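Local coordinates for protein EscN (Escherichia coli O127:H6, PDB 2OBL) that belongs to the ATPase family of type III secretion systems, with a nucleotide-binding domain related to the alpha and beta subunits of ATP synthase, at residues S195-L200 / D230-E235; S168-A173 / T220-S225. The protein carries 1 engineered substitution. All blocks are in the same frame, centred on the assembly; numbering follows the deposited sequence.

Interaction 1. Residues S195-L200 / D230-E235; sequences SVFSSL and DPIGDE. With CA (calcium ion), chain B.
Phe197 and Ile232 mark the nearest backbone approach, their CA atoms 7.1 Å apart, between two helices running in nearly the same direction. The axes of 195-200 and 231-235 are inclined by only 25° but stay 10.4 Å apart, a spacing that suits branched and aromatic side chains reaching across. Ile232 does most from its side: CG1 lies anti to the carbonyl carbon (chi1 -65°), and CD1 beyond it meets Val196 CG1 at 3.6 Å and Phe197 CE1 at 3.7 Å. The Phe197 ring takes Pro231 O at its edge, in the ring plane, while its CZ touches Pro231 CB. Glu235 lends its aliphatic part: CG sits 3.7 Å from Phe197 CD1, with the carboxylate plane almost perpendicular to the ring. Leu200 completes the apolar seam, CD1 lying 3.9 Å from Glu235 CB. Asp230 is the N-cap of the second helix; its OD1 accepts a nearly straight bond from Gly233 N (3.1 Å, 171°), arriving from above the carboxylate plane, and a weak one from Ile232 N. Glycine suits 233 because a CB would clash with Asp230 OD2. Asp234 turns to calcium, holding it through OD1 and OD2, with water 1 and Asn229 also bound to the ion. Phe192 packs on Phe197, Pro231 and Ile232, Arg189 makes a cation-pi contact with Phe197, and helix 169-182 packs against both helices, Ala173 touching Val196 and Ile232.

Interaction 2. Residues S168-A173 / T220-S225; sequences SVTRYA and TVLLES
Val169 and Thr170, in the first turn of a helix, bond to Thr220 and Leu222 near the end of a strand; both elements belong to a P-loop NTPase core, in which helix 169-182 follows strand 161-167 and strand 214-222 pairs in parallel with that strand. The tight part is polar. Val169 N donates to Thr220 O at 2.9 Å in a clearly bent bond (138°) within the carbonyl plane, whereas Leu222 N gives Thr170 OG1 a nearly straight one (2.8 Å, 168°). Threonine suits this place because OG1, beside its own backbone N (chi1 -62°), reaches the strand while CG2 stays against Leu222. Thr220 OG1 lies close to Ser168 CB and is hydrogen-bonded to Asp167. Alongside the polar bonds, Val169 CG1 and Val221 CG2 pack side by side at 3.7 Å. On the looser side, the chain runs into exposed Glu224 and Ser225, and partly exposed Arg171 crosses Leu222 at about a right angle, its NE salt-bridged to Glu107. Leu222 touches Lys84, at the start of helix 84-94 and probably part of the Walker A motif. The short side chain of Ser168 suits an N-cap: OG accepts from Arg171 N at 2.9 Å and lies 3.6 Å from Leu222 CD1.

Overall arrangement
Interactions 1 and 2 are both largely buried within the nucleotide-binding domain, each with a partly exposed margin; their centres are about 11 Å apart, and their segments alternate along the chain. Interaction 2 lies nearer the centre of the chain and joins a helix start to the central sheet through directional polar bonds. Interaction 1 lies farther out, beside the calcium ion, and is held between two helices by apolar contacts. Helix 169-182 is common ground, for Tyr172 OH probably hydrogen-bonds Ser199 OG. Strand 214-222 leads on to helix 231-239, and Val221 CG1 packs against Asp230 OD2.

Interaction 1. Residues S195-L200 / D230-E235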
loop_
_atom_site.group_PDB
_atom_site.type_symbol
_atom_site.label_atom_id
_atom_site.label_comp_id
_atom_site.label_asym_id
_atom_site.label_seq_id
_atom_site.Cartn_x
_atom_site.Cartn_y
_atom_site.Cartn_z
ATOM N N SER A 195 -15.764 0.260 18.697
ATOM C CA SER A 195 -14.409 -0.293 18.865
ATOM C C SER A 195 -13.578 -0.330 17.574
ATOM O O SER A 195 -12.369 -0.113 17.599
ATOM C CB SER A 195 -14.443 -1.691 19.481
ATOM O OG SER A 195 -15.201 -2.607 18.701
ATOM N N VAL A 196 -14.220 -0.627 16.451
ATOM C CA VAL A 196 -13.483 -0.738 15.200
ATOM C C VAL A 196 -12.973 0.648 14.799
ATOM O O VAL A 196 -11.809 0.813 14.439
ATOM C CB VAL A 196 -14.343 -1.341 14.075
ATOM C CG1 VAL A 196 -13.509 -1.481 12.801
ATOM C CG2 VAL A 196 -14.887 -2.705 14.488
ATOM N N PHE A 197 -13.840 1.652 14.891
ATOM C CA PHE A 197 -13.429 3.006 14.538
ATOM C C PHE A 197 -12.270 3.503 15.393
ATOM O O PHE A 197 -11.292 4.025 14.869
ATOM C CB PHE A 197 -14.609 3.963 14.593
ATOM C CG PHE A 197 -15.646 3.658 13.562
ATOM C CD1 PHE A 197 -15.397 3.905 12.225
ATOM C CD2 PHE A 197 -16.849 3.072 13.929
ATOM C CE1 PHE A 197 -16.350 3.609 11.252
ATOM C CE2 PHE A 197 -17.809 2.785 12.977
ATOM C CZ PHE A 197 -17.557 3.045 11.631
ATOM N N SER A 198 -12.349 3.295 16.697
ATOM C CA SER A 198 -11.278 3.769 17.560
ATOM C C SER A 198 -9.972 2.991 17.341
ATOM O O SER A 198 -8.890 3.509 17.613
ATOM C CB SER A 198 -11.720 3.791 19.023
ATOM O OG SER A 198 -11.911 2.486 19.518
ATOM N N SER A 199 -10.059 1.776 16.795
ATOM C CA SER A 199 -8.843 0.968 16.580
ATOM C C SER A 199 -8.022 1.485 15.401
ATOM O O SER A 199 -6.802 1.287 15.347
ATOM C CB SER A 199 -9.179 -0.514 16.367
ATOM O OG SER A 199 -9.603 -0.745 15.017
ATOM N N LEU A 200 -8.689 2.134 14.447
ATOM C CA LEU A 200 -8.008 2.541 13.213
ATOM C C LEU A 200 -6.854 3.512 13.447
ATOM O O LEU A 200 -5.739 3.254 13.004
ATOM C CB LEU A 200 -8.996 3.105 12.177
ATOM C CG LEU A 200 -10.051 2.138 11.644
ATOM C CD1 LEU A 200 -11.020 2.879 10.718
ATOM C CD2 LEU A 200 -9.374 0.982 10.900
ATOM N N ASP A 230 -18.923 2.647 2.723
ATOM C CA ASP A 230 -17.918 1.966 3.554
ATOM C C ASP A 230 -17.310 2.980 4.522
ATOM O O ASP A 230 -16.380 3.706 4.174
ATOM C CB ASP A 230 -16.834 1.292 2.693
ATOM C CG ASP A 230 -15.595 0.903 3.497
ATOM O OD1 ASP A 230 -15.708 0.798 4.732
ATOM O OD2 ASP A 230 -14.514 0.739 2.890
ATOM N N PRO A 231 -17.831 3.021 5.747
ATOM C CA PRO A 231 -17.389 4.030 6.694
ATOM C C PRO A 231 -15.960 3.796 7.206
ATOM O O PRO A 231 -15.328 4.734 7.677
ATOM C CB PRO A 231 -18.398 3.904 7.832
ATOM C CG PRO A 231 -18.825 2.489 7.796
ATOM C CD PRO A 231 -18.877 2.145 6.320
ATOM N N ILE A 232 -15.473 2.558 7.111
ATOM C CA ILE A 232 -14.095 2.242 7.519
ATOM C C ILE A 232 -13.134 2.909 6.536
ATOM O O ILE A 232 -12.210 3.618 6.946
ATOM C CB ILE A 232 -13.855 0.712 7.559
ATOM C CG1 ILE A 232 -14.724 0.062 8.635
ATOM C CG2 ILE A 232 -12.368 0.389 7.770
ATOM C CD1 ILE A 232 -14.489 0.629 10.053
ATOM N N GLY A 233 -13.370 2.704 5.244
ATOM C CA GLY A 233 -12.541 3.320 4.189
ATOM C C GLY A 233 -12.545 4.834 4.343
ATOM O O GLY A 233 -11.514 5.486 4.148
ATOM N N ASP A 234 -13.706 5.382 4.704
ATOM C CA ASP A 234 -13.846 6.841 4.838
ATOM C C ASP A 234 -12.960 7.347 5.970
ATOM O O ASP A 234 -12.274 8.350 5.828
ATOM C CB ASP A 234 -15.299 7.274 5.095
ATOM C CG ASP A 234 -16.211 7.033 3.902
ATOM O OD1 ASP A 234 -15.736 6.607 2.838
ATOM O OD2 ASP A 234 -17.426 7.260 4.034
ATOM N N GLU A 235 -12.990 6.659 7.103
ATOM C CA GLU A 235 -12.175 7.064 8.234
ATOM C C GLU A 235 -10.692 6.966 7.881
ATOM O O GLU A 235 -9.918 7.830 8.254
ATOM C CB GLU A 235 -12.496 6.248 9.507
ATOM C CG GLU A 235 -13.939 6.444 10.020
ATOM C CD GLU A 235 -14.314 7.897 10.289
ATOM O OE1 GLU A 235 -13.417 8.697 10.633
ATOM O OE2 GLU A 235 -15.524 8.234 10.194
HETATM CA CA CA B . -17.906 6.836 1.674
HETATM O O HOH W 1 -17.168 4.498 1.393
#

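Interaction 2. Residues S168-A173 / T220-S225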
loop_
_atom_site.group_PDB
_atom_site.type_symbol
_atom_site.label_atom_id
_atom_site.label_comp_id
_atom_site.label_asym_id
_atom_site.label_seq_id
_atom_site.Cartn_x
_atom_site.Cartn_y
_atom_site.Cartn_z
ATOM N N SER A 168 -6.161 -6.881 4.019
ATOM C CA SER A 168 -6.587 -5.491 3.860
ATOM C C SER A 168 -7.094 -4.920 5.173
ATOM O O SER A 168 -7.516 -5.669 6.056
ATOM C CB SER A 168 -7.763 -5.448 2.878
ATOM O OG SER A 168 -8.847 -6.253 3.360
ATOM N N VAL A 169 -7.091 -3.596 5.295
ATOM C CA VAL A 169 -7.697 -2.994 6.468
ATOM C C VAL A 169 -9.203 -3.260 6.432
ATOM O O VAL A 169 -9.840 -3.366 7.475
ATOM C CB VAL A 169 -7.333 -1.490 6.615
ATOM C CG1 VAL A 169 -7.964 -0.645 5.519
ATOM C CG2 VAL A 169 -7.729 -0.990 8.012
ATOM N N THR A 170 -9.761 -3.388 5.221
ATOM C CA THR A 170 -11.188 -3.697 5.073
ATOM C C THR A 170 -11.580 -4.999 5.775
ATOM O O THR A 170 -12.558 -5.048 6.522
ATOM C CB THR A 170 -11.554 -3.796 3.585
ATOM O OG1 THR A 170 -11.303 -2.528 2.963
ATOM C CG2 THR A 170 -13.033 -4.195 3.415
ATOM N N ARG A 171 -10.821 -6.064 5.533
ATOM C CA ARG A 171 -11.171 -7.362 6.127
ATOM C C ARG A 171 -10.751 -7.456 7.579
ATOM O O ARG A 171 -11.395 -8.168 8.373
ATOM C CB ARG A 171 -10.638 -8.522 5.283
ATOM C CG ARG A 171 -11.331 -8.604 3.918
ATOM C CD ARG A 171 -11.114 -9.955 3.254
ATOM N NE ARG A 171 -11.431 -9.931 1.823
ATOM C CZ ARG A 171 -12.599 -10.300 1.321
ATOM N NH1 ARG A 171 -13.563 -10.724 2.132
ATOM N NH2 ARG A 171 -12.800 -10.265 0.002
ATOM N N TYR A 172 -9.710 -6.707 7.947
ATOM C CA TYR A 172 -9.381 -6.542 9.352
ATOM C C TYR A 172 -10.592 -5.947 10.071
ATOM O O TYR A 172 -10.984 -6.415 11.148
ATOM C CB TYR A 172 -8.192 -5.587 9.572
ATOM C CG TYR A 172 -8.299 -4.945 10.935
ATOM C CD1 TYR A 172 -7.903 -5.633 12.080
ATOM C CD2 TYR A 172 -8.855 -3.674 11.094
ATOM C CE1 TYR A 172 -8.048 -5.078 13.333
ATOM C CE2 TYR A 172 -8.998 -3.109 12.347
ATOM C CZ TYR A 172 -8.596 -3.823 13.467
ATOM O OH TYR A 172 -8.742 -3.268 14.715
ATOM N N ALA A 173 -11.163 -4.901 9.479
ATOM C CA ALA A 173 -12.286 -4.178 10.113
ATOM C C ALA A 173 -13.537 -5.046 10.235
ATOM O O ALA A 173 -14.281 -4.951 11.219
ATOM C CB ALA A 173 -12.593 -2.891 9.356
ATOM N N THR A 220 -4.474 -1.671 2.427
ATOM C CA THR A 220 -5.434 -1.734 1.304
ATOM C C THR A 220 -6.872 -1.629 1.781
ATOM O O THR A 220 -7.232 -2.108 2.857
ATOM C CB THR A 220 -5.279 -2.975 0.424
ATOM O OG1 THR A 220 -5.681 -4.134 1.153
ATOM C CG2 THR A 220 -3.825 -3.129 -0.048
ATOM N N VAL A 221 -7.683 -0.993 0.946
ATOM C CA VAL A 221 -9.101 -0.814 1.161
ATOM C C VAL A 221 -9.795 -1.445 -0.053
ATOM O O VAL A 221 -9.524 -1.080 -1.207
ATOM C CB VAL A 221 -9.472 0.675 1.262
ATOM C CG1 VAL A 221 -11.011 0.838 1.371
ATOM C CG2 VAL A 221 -8.740 1.334 2.456
ATOM N N LEU A 222 -10.669 -2.401 0.213
ATOM C CA LEU A 222 -11.253 -3.215 -0.850
ATOM C C LEU A 222 -12.586 -2.604 -1.173
ATOM O O LEU A 222 -13.434 -2.441 -0.283
ATOM C CB LEU A 222 -11.445 -4.653 -0.386
ATOM C CG LEU A 222 -10.169 -5.347 0.095
ATOM C CD1 LEU A 222 -10.420 -6.855 0.219
ATOM C CD2 LEU A 222 -8.963 -5.045 -0.820
ATOM N N LEU A 223 -12.759 -2.236 -2.437
ATOM C CA LEU A 223 -13.956 -1.536 -2.865
ATOM C C LEU A 223 -14.975 -2.525 -3.393
ATOM O O LEU A 223 -14.639 -3.436 -4.146
ATOM C CB LEU A 223 -13.616 -0.489 -3.920
ATOM C CG LEU A 223 -12.657 0.609 -3.462
ATOM C CD1 LEU A 223 -12.336 1.553 -4.618
ATOM C CD2 LEU A 223 -13.240 1.374 -2.265
ATOM N N GLU A 224 -16.219 -2.367 -2.969
ATOM C CA GLU A 224 -17.277 -3.247 -3.445
ATOM C C GLU A 224 -17.933 -2.632 -4.684
ATOM O O GLU A 224 -17.951 -1.409 -4.853
ATOM C CB GLU A 224 -18.299 -3.521 -2.330
ATOM C CG GLU A 224 -17.716 -4.258 -1.113
ATOM C CD GLU A 224 -17.369 -5.715 -1.382
ATOM O OE1 GLU A 224 -17.624 -6.197 -2.505
ATOM O OE2 GLU A 224 -16.847 -6.387 -0.462
ATOM N N SER A 225 -18.440 -3.483 -5.570
ATOM C CA SER A 225 -19.095 -2.986 -6.765
ATOM C C SER A 225 -20.553 -2.756 -6.422
ATOM O O SER A 225 -21.449 -3.386 -6.981
ATOM C CB SER A 225 -18.949 -3.977 -7.928
ATOM O OG SER A 225 -17.573 -4.157 -8.264
#